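Local coordinates for putative periplasmic protein (Wolinella succinogenes, PDB 3KN3), which is a putative periplasmic binding protein that has been seen with glutathione bound and may take part in tungstate transport, at residues N45-G50 against D56-H61; E68-G73 against S204-N209. All coordinates share one frame; numbering follows the deposited sequence.

Both contacts pack a helix against the same mixed sheet, whose strands 57-60 and 202-208 are antiparallel neighbours. Interaction 1 sets helix 43-51 on strand 57-60. Interaction 2 sets helix 63-72, the next helix in the chain, on strand 202-208, which comes about 130 residues later. Interaction 1 is the more buried and is mainly apolar, with no polar bond between its segments. Interaction 2 is partly buried. It joins an apolar patch with a Met-aromatic contact to a side-chain hydrogen bond at the end of the strand. The two meet directly: Val60 pairs with Ser204 through the backbone, and the Tyr69 hydroxyl probably bonds the carbonyl oxygen of Leu47.

Interaction 1: N45-G50 against D56-H61; sequences NALKLG and DVVFVH
This is a buried, mainly apolar contact between helix 43-51 and strand 57-60, two successive elements of the binding-protein fold. Ala46 points at the strand, Leu47 reaches it with its tip, and the backbone of Gly50 lies close. The axes of helix 45-50 and strand 57-60 run nearly antiparallel, at 165°, and come within 8.1 Å. Leu47 CG lies anti to the carbonyl carbon (chi1 -58°), and CD2 ends 3.6 Å from Val58 CG1. The same CD2 is 4.1 Å from Val60 CG1, and Leu47 lies roughly perpendicular to both valines. Ala46 CB meets the same methyl, Val60 CG1, at 4.0 Å. Val58 turns its other methyl to the helix backbone, with CG2 3.3 Å from Ala46 O. The bare backbone of Gly50 lets that methyl come close, with Gly50 N 4.2 Å from Val58 CG2. Beyond the segments, Tyr69 of helix 63-72 touches Val58, and Glu66 touches Val60. The strand leads into His61, and Thr43 lies near Leu47; both bind glutathione in a structure of this protein. Valine, leucine and alanine methyls, one of them against a carbonyl oxygen, make the contact. Between these two segments the fit therefore probably depends mainly on shape.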
# COMPACT_ATOMS: atom_id res chain seq x y z
N ASN A 45 1.32 9.08 -14.80
CA ASN A 45 0.45 8.85 -15.97
C ASN A 45 -0.99 8.46 -15.60
O ASN A 45 -1.92 8.83 -16.31
CB ASN A 45 1.08 7.81 -16.91
CG ASN A 45 2.23 8.39 -17.73
OD1 ASN A 45 3.14 7.66 -18.12
ND2 ASN A 45 2.20 9.69 -17.99
N ALA A 46 -1.17 7.74 -14.49
CA ALA A 46 -2.51 7.40 -14.02
C ALA A 46 -3.24 8.69 -13.67
O ALA A 46 -4.38 8.89 -14.09
CB ALA A 46 -2.47 6.46 -12.83
N LEU A 47 -2.57 9.57 -12.93
CA LEU A 47 -3.16 10.86 -12.59
C LEU A 47 -3.36 11.72 -13.83
O LEU A 47 -4.41 12.37 -13.98
CB LEU A 47 -2.32 11.59 -11.56
CG LEU A 47 -2.15 10.77 -10.28
CD1 LEU A 47 -1.18 11.47 -9.37
CD2 LEU A 47 -3.50 10.53 -9.55
N LYS A 48 -2.37 11.72 -14.72
CA LYS A 48 -2.46 12.53 -15.93
C LYS A 48 -3.68 12.10 -16.76
O LYS A 48 -4.30 12.93 -17.42
CB LYS A 48 -1.15 12.47 -16.73
CG LYS A 48 -0.94 13.66 -17.68
CD LYS A 48 0.50 13.76 -18.16
CE LYS A 48 0.94 12.54 -18.98
NZ LYS A 48 2.29 12.68 -19.62
N LEU A 49 -4.06 10.84 -16.65
CA LEU A 49 -5.20 10.33 -17.42
C LEU A 49 -6.50 10.95 -16.92
O LEU A 49 -7.39 11.29 -17.70
CB LEU A 49 -5.26 8.80 -17.38
CG LEU A 49 -4.36 8.07 -18.39
CD1 LEU A 49 -4.23 6.59 -18.06
CD2 LEU A 49 -4.94 8.25 -19.78
N GLY A 50 -6.58 11.12 -15.61
CA GLY A 50 -7.70 11.82 -15.02
C GLY A 50 -7.65 13.30 -15.32
O GLY A 50 -8.67 13.96 -15.48
N ASP A 56 -12.92 7.90 -15.86
CA ASP A 56 -13.95 8.35 -14.94
C ASP A 56 -13.39 8.45 -13.53
O ASP A 56 -13.71 9.38 -12.79
CB ASP A 56 -15.14 7.41 -14.99
CG ASP A 56 -15.64 7.18 -16.42
OD1 ASP A 56 -15.88 8.18 -17.14
OD2 ASP A 56 -15.78 5.99 -16.82
N VAL A 57 -12.54 7.49 -13.17
CA VAL A 57 -11.90 7.45 -11.85
C VAL A 57 -10.45 7.04 -11.93
O VAL A 57 -10.01 6.41 -12.89
CB VAL A 57 -12.58 6.46 -10.87
CG1 VAL A 57 -13.97 6.90 -10.53
CG2 VAL A 57 -12.56 5.05 -11.45
N VAL A 58 -9.74 7.35 -10.85
CA VAL A 58 -8.31 7.16 -10.73
C VAL A 58 -8.07 6.35 -9.45
O VAL A 58 -8.78 6.52 -8.46
CB VAL A 58 -7.62 8.55 -10.70
CG1 VAL A 58 -6.61 8.63 -9.61
CG2 VAL A 58 -7.00 8.88 -12.06
N PHE A 59 -7.11 5.43 -9.48
CA PHE A 59 -6.93 4.51 -8.37
C PHE A 59 -5.46 4.28 -8.10
O PHE A 59 -4.81 3.52 -8.81
CB PHE A 59 -7.61 3.19 -8.68
CG PHE A 59 -7.76 2.29 -7.50
CD1 PHE A 59 -7.97 2.81 -6.23
CD2 PHE A 59 -7.71 0.91 -7.65
CE1 PHE A 59 -8.13 1.96 -5.12
CE2 PHE A 59 -7.87 0.06 -6.55
CZ PHE A 59 -8.09 0.59 -5.29
N VAL A 60 -4.94 4.94 -7.07
CA VAL A 60 -3.50 5.00 -6.88
C VAL A 60 -3.07 4.76 -5.44
O VAL A 60 -3.88 4.44 -4.55
CB VAL A 60 -2.93 6.36 -7.36
CG1 VAL A 60 -3.16 6.54 -8.87
CG2 VAL A 60 -3.55 7.53 -6.56
N HIS A 61 -1.77 4.92 -5.21
CA HIS A 61 -1.16 4.43 -4.00
C HIS A 61 -0.01 5.35 -3.64
O HIS A 61 1.12 4.90 -3.48
CB HIS A 61 -0.65 3.02 -4.25
CG HIS A 61 -0.14 2.31 -3.03
ND1 HIS A 61 1.15 1.86 -2.91
CD2 HIS A 61 -0.77 1.98 -1.88
CE1 HIS A 61 1.30 1.27 -1.73
NE2 HIS A 61 0.15 1.33 -1.09

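Interaction 2: E68-G73 against S204-N209; sequences EYVEKG and SIMAVN
A methionine beside a tyrosine ring marks this contact: Met206, present as selenomethionine with SE in place of sulfur, meets Tyr69 of helix 63-72. Met206 SE is 3.7 Å from Tyr69 CD2 and 5.0 Å from the ring centroid. It approaches obliquely, 72° off the ring normal, in a Met-aromatic contact. The two side chains lie alongside each other and point opposite ways. Met206 is extended beyond CG, which carries its end across to the helix. There Met206 CE makes a tight contact with Val70 CG2, at 3.3 Å, with the two side chains roughly perpendicular. The Tyr69 hydroxyl is engaged outside this pair, by a hydrogen bond to the carbonyl oxygen of Leu47.

The polar part lies where helix and strand end. Gly73 closes the helix in a Schellman motif: its phi is positive, and Gly73 N bonds Val70 O and, weakly, Tyr69 O. Its carbonyl oxygen accepts a hydrogen bond from the side-chain amide of Asn209. Asn209 ND2 to Gly73 O is 2.9 Å, and the bond is nearly straight at 168°. The acceptor lies in the plane of the amide, while the donor is tilted 20° from the carbonyl plane. The other amide atom, Asn209 OD1, accepts from Lys211 N. Both ends of the amide are therefore held, which should fix its rotation.

Strand 202-208 has helix 218-229 packed on Ile205 and Ala207, while Met206 turns toward helix 63-72. Helices thus cover both faces of the sheet, as in the alpha/beta lobes of periplasmic binding proteins.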
# COMPACT_ATOMS: atom_id res chain seq x y z
N GLU A 68 -2.07 16.57 -3.48
CA GLU A 68 -1.81 17.57 -4.52
C GLU A 68 -2.95 17.58 -5.52
O GLU A 68 -3.49 18.63 -5.87
CB GLU A 68 -0.56 17.19 -5.29
CG GLU A 68 0.67 17.10 -4.46
CD GLU A 68 1.50 18.33 -4.60
OE1 GLU A 68 2.48 18.47 -3.84
OE2 GLU A 68 1.15 19.17 -5.47
N TYR A 69 -3.26 16.38 -5.99
CA TYR A 69 -4.25 16.14 -7.02
C TYR A 69 -5.58 16.78 -6.65
O TYR A 69 -6.13 17.57 -7.42
CB TYR A 69 -4.43 14.64 -7.20
CG TYR A 69 -4.99 14.20 -8.53
CD1 TYR A 69 -4.28 14.41 -9.70
CD2 TYR A 69 -6.22 13.54 -8.61
CE1 TYR A 69 -4.77 13.99 -10.91
CE2 TYR A 69 -6.72 13.13 -9.81
CZ TYR A 69 -5.99 13.35 -10.97
OH TYR A 69 -6.48 12.93 -12.18
N VAL A 70 -6.09 16.43 -5.47
CA VAL A 70 -7.35 16.99 -4.96
C VAL A 70 -7.28 18.51 -4.93
O VAL A 70 -8.17 19.21 -5.41
CB VAL A 70 -7.60 16.52 -3.53
CG1 VAL A 70 -8.89 17.13 -2.98
CG2 VAL A 70 -7.63 15.02 -3.48
N GLU A 71 -6.21 18.99 -4.33
CA GLU A 71 -5.91 20.41 -4.25
C GLU A 71 -5.99 21.14 -5.60
O GLU A 71 -6.67 22.16 -5.72
CB GLU A 71 -4.52 20.56 -3.68
CG GLU A 71 -4.11 21.97 -3.50
CD GLU A 71 -3.57 22.19 -2.13
OE1 GLU A 71 -3.61 23.34 -1.67
OE2 GLU A 71 -3.14 21.20 -1.50
N LYS A 72 -5.26 20.62 -6.59
CA LYS A 72 -5.19 21.21 -7.93
C LYS A 72 -6.57 21.27 -8.58
O LYS A 72 -6.80 22.03 -9.52
CB LYS A 72 -4.24 20.39 -8.82
CG LYS A 72 -3.01 21.13 -9.36
CD LYS A 72 -1.76 20.91 -8.50
CE LYS A 72 -0.93 19.74 -8.98
NZ LYS A 72 -0.31 20.02 -10.30
N GLY A 73 -7.49 20.45 -8.08
CA GLY A 73 -8.85 20.42 -8.60
C GLY A 73 -9.09 19.27 -9.57
O GLY A 73 -10.13 19.20 -10.21
N SER A 204 -6.05 4.71 -2.86
CA SER A 204 -7.08 5.74 -2.94
C SER A 204 -7.79 5.77 -4.28
O SER A 204 -7.14 5.76 -5.33
CB SER A 204 -6.47 7.11 -2.70
OG SER A 204 -5.95 7.19 -1.39
N ILE A 205 -9.12 5.81 -4.24
CA ILE A 205 -9.93 6.03 -5.42
C ILE A 205 -10.33 7.48 -5.39
O ILE A 205 -10.73 8.00 -4.36
CB ILE A 205 -11.22 5.21 -5.39
CG1 ILE A 205 -10.90 3.73 -5.23
CG2 ILE A 205 -12.03 5.39 -6.67
CD1 ILE A 205 -12.12 2.90 -4.97
N MSE A 206 -10.19 8.16 -6.53
CA MSE A 206 -10.73 9.51 -6.67
C MSE A 206 -11.51 9.60 -7.97
O MSE A 206 -11.13 9.00 -8.98
CB MSE A 206 -9.61 10.55 -6.67
CG MSE A 206 -8.87 10.65 -5.35
SE MSE A 206 -7.20 11.66 -5.54
CE MSE A 206 -6.70 11.83 -3.67
N ALA A 207 -12.58 10.37 -7.93
CA ALA A 207 -13.37 10.62 -9.12
C ALA A 207 -12.76 11.75 -9.90
O ALA A 207 -12.19 12.68 -9.35
CB ALA A 207 -14.80 10.96 -8.76
N VAL A 208 -12.89 11.65 -11.21
CA VAL A 208 -12.48 12.72 -12.07
C VAL A 208 -13.46 13.88 -11.87
O VAL A 208 -14.67 13.69 -11.91
CB VAL A 208 -12.37 12.23 -13.55
CG1 VAL A 208 -12.59 13.36 -14.54
CG2 VAL A 208 -11.03 11.56 -13.77
N ASN A 209 -12.92 15.07 -11.63
CA ASN A 209 -13.75 16.24 -11.41
C ASN A 209 -14.65 16.58 -12.60
O ASN A 209 -14.17 16.97 -13.65
CB ASN A 209 -12.87 17.44 -11.10
CG ASN A 209 -13.66 18.62 -10.60
OD1 ASN A 209 -14.89 18.61 -10.61
ND2 ASN A 209 -12.96 19.66 -10.14